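Side-chain contact in Pre-mRNA-processing-splicing factor 8 (Cryptococcus neoformans var. grubii serotype A, PDB 6MX6), which carries an intein that probably excises itself by protein splicing and joins the flanking sequences of this spliceosomal factor: residues Leu109-Gln112 and Glu113-Lys116. Residues are numbered along the deposited sequence; the frame is centred on the assembly and turned at random.
Sequences LPQQ and EQQK
Leu109 and Gln111 cover one face of the Gln114 amide, and Gln112 covers one face of the Gln115 amide. Over the Gln114 plane stands the carbonyl oxygen of Leu109, 3.6 Å from Gln114 CD and close to the plane normal. Gln111 approaches the same face more obliquely near its oxygen edge, with CG 3.6 Å from Gln114 OE1, and the two amides are turned 65° apart. At the nitrogen edge Gln114 NE2 donates to Phe106 O in the preceding helix; Leu109 O, lying above the plane and off the N-H directions, is therefore in van der Waals contact. The Gln115 plane lies under Gln112: CA of Gln112 sits 3.9 Å above Gln115 CD, and Gln112 CG is 3.5 Å from Gln115 NE2. With CG between backbone N and carbonyl carbon (chi1 68°), the otherwise extended Gln115 chain runs alongside Gln112. This creates the tightest side-chain approach, Gln115 CG to Gln112 O at 3.1 Å.

The same turn begins at Pro110, the N-cap residue. Pro110 O accepts a well-formed bond from Gln114 N (2.9 Å) and a weak, bent one from Glu113 N, while Gln111 O receives Gln115 N. Beside this start, Pro110 CG rests 3.9 Å from Glu113 CG. Glu113 bends at chi2 (-59°), and its OE2 meets Lys116 NZ at 2.7 Å on the syn side, somewhat out of the carboxylate plane, in a salt bridge.

Two main-chain i to i+4 bonds thus define a short surface helix between helix 103-108 and strand 117-120 of this Hint-family intein. Its side chains add one amide anchor to the previous helix and one ion pair three residues apart, Glu113 to Lys116; Lys116 also joins Glu76 through the backbone. The Glu113 carboxylate is probably stabilised as the anion by that lysine.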
ATOM      1  N   LEU A 109      15.348   7.861  -4.514  1.00 22.81           N
ATOM      2  CA  LEU A 109      16.283   7.993  -3.405  1.00 23.06           C
ATOM      3  C   LEU A 109      17.478   7.058  -3.586  1.00 22.81           C
ATOM      4  O   LEU A 109      17.352   5.975  -4.164  1.00 25.26           O
ATOM      5  CB  LEU A 109      15.592   7.681  -2.082  1.00 21.36           C
ATOM      6  CG  LEU A 109      14.632   8.735  -1.535  1.00 27.54           C
ATOM      7  CD1 LEU A 109      13.811   8.144  -0.388  1.00 28.88           C
ATOM      8  CD2 LEU A 109      15.401   9.961  -1.075  1.00 27.33           C
ATOM      9  N   PRO A 110      18.655   7.446  -3.101  1.00 21.86           N
ATOM     10  CA  PRO A 110      19.787   6.519  -3.127  1.00 22.29           C
ATOM     11  C   PRO A 110      19.523   5.351  -2.193  1.00 23.18           C
ATOM     12  O   PRO A 110      18.847   5.490  -1.173  1.00 25.49           O
ATOM     13  CB  PRO A 110      20.969   7.373  -2.655  1.00 27.79           C
ATOM     14  CG  PRO A 110      20.368   8.511  -1.929  1.00 31.31           C
ATOM     15  CD  PRO A 110      19.001   8.744  -2.497  1.00 23.03           C
ATOM     16  N   GLN A 111      20.053   4.181  -2.563  1.00 22.46           N
ATOM     17  CA  GLN A 111      19.699   2.956  -1.845  1.00 23.97           C
ATOM     18  C   GLN A 111      20.061   3.034  -0.367  1.00 26.93           C
ATOM     19  O   GLN A 111      19.378   2.434   0.477  1.00 23.30           O
ATOM     20  CB  GLN A 111      20.372   1.753  -2.501  1.00 22.55           C
ATOM     21  CG  GLN A 111      19.962   1.538  -3.942  1.00 27.68           C
ATOM     22  CD  GLN A 111      20.497   0.243  -4.515  1.00 30.68           C
ATOM     23  OE1 GLN A 111      20.245  -0.845  -3.979  1.00 31.71           O
ATOM     24  NE2 GLN A 111      21.242   0.348  -5.607  1.00 27.10           N
ATOM     25  N   GLN A 112      21.120   3.772  -0.030  1.00 25.01           N
ATOM     26  CA  GLN A 112      21.448   3.949   1.376  1.00 26.96           C
ATOM     27  C   GLN A 112      20.375   4.738   2.110  1.00 30.95           C
ATOM     28  O   GLN A 112      20.168   4.526   3.310  1.00 35.98           O
ATOM     29  CB  GLN A 112      22.802   4.635   1.520  1.00 35.92           C
ATOM     30  CG  GLN A 112      23.601   4.103   2.686  1.00 44.09           C
ATOM     31  CD  GLN A 112      25.049   4.516   2.615  1.00 38.29           C
ATOM     32  OE1 GLN A 112      25.358   5.689   2.411  1.00 50.86           O
ATOM     33  NE2 GLN A 112      25.949   3.548   2.766  1.00 33.56           N
ATOM     34  N   GLU A 113      19.687   5.650   1.422  1.00 27.11           N
ATOM     35  CA  GLU A 113      18.536   6.295   2.042  1.00 29.22           C
ATOM     36  C   GLU A 113      17.330   5.366   2.048  1.00 26.12           C
ATOM     37  O   GLU A 113      16.605   5.299   3.047  1.00 24.99           O
ATOM     38  CB  GLU A 113      18.196   7.602   1.321  1.00 30.17           C
ATOM     39  CG  GLU A 113      19.068   8.781   1.710  1.00 44.90           C
ATOM     40  CD  GLU A 113      18.988   9.096   3.190  1.00 58.89           C
ATOM     41  OE1 GLU A 113      17.860   9.168   3.728  1.00 62.24           O
ATOM     42  OE2 GLU A 113      20.058   9.260   3.817  1.00 63.54           O
ATOM     43  N   GLN A 114      17.116   4.627   0.951  1.00 18.37           N
ATOM     44  CA  GLN A 114      15.956   3.742   0.870  1.00 21.81           C
ATOM     45  C   GLN A 114      15.937   2.743   2.018  1.00 22.05           C
ATOM     46  O   GLN A 114      14.872   2.457   2.577  1.00 24.67           O
ATOM     47  CB  GLN A 114      15.940   2.990  -0.458  1.00 25.30           C
ATOM     48  CG  GLN A 114      15.636   3.826  -1.679  1.00 24.76           C
ATOM     49  CD  GLN A 114      15.699   2.997  -2.951  1.00 26.75           C
ATOM     50  OE1 GLN A 114      16.472   2.048  -3.046  1.00 26.29           O
ATOM     51  NE2 GLN A 114      14.882   3.348  -3.929  1.00 21.22           N
ATOM     52  N   GLN A 115      17.104   2.197   2.383  1.00 23.92           N
ATOM     53  CA  GLN A 115      17.132   1.154   3.408  1.00 29.19           C
ATOM     54  C   GLN A 115      16.658   1.642   4.775  1.00 28.63           C
ATOM     55  O   GLN A 115      16.380   0.810   5.647  1.00 27.20           O
ATOM     56  CB  GLN A 115      18.543   0.567   3.525  1.00 23.71           C
ATOM     57  CG  GLN A 115      19.549   1.549   4.089  1.00 36.43           C
ATOM     58  CD  GLN A 115      20.976   1.059   3.985  1.00 42.78           C
ATOM     59  OE1 GLN A 115      21.262   0.076   3.299  1.00 35.35           O
ATOM     60  NE2 GLN A 115      21.885   1.748   4.669  1.00 36.59           N
ATOM     61  N   LYS A 116      16.563   2.956   4.986  1.00 24.74           N
ATOM     62  CA  LYS A 116      16.054   3.500   6.242  1.00 27.57           C
ATOM     63  C   LYS A 116      14.544   3.389   6.362  1.00 28.91           C
ATOM     64  O   LYS A 116      14.012   3.528   7.469  1.00 26.90           O
ATOM     65  CB  LYS A 116      16.447   4.973   6.385  1.00 27.46           C
ATOM     66  CG  LYS A 116      17.945   5.230   6.399  1.00 37.08           C
ATOM     67  CD  LYS A 116      18.238   6.727   6.330  1.00 48.78           C
ATOM     68  CE  LYS A 116      19.731   7.009   6.405  1.00 43.03           C
ATOM     69  NZ  LYS A 116      20.013   8.472   6.415  1.00 51.65           N
TER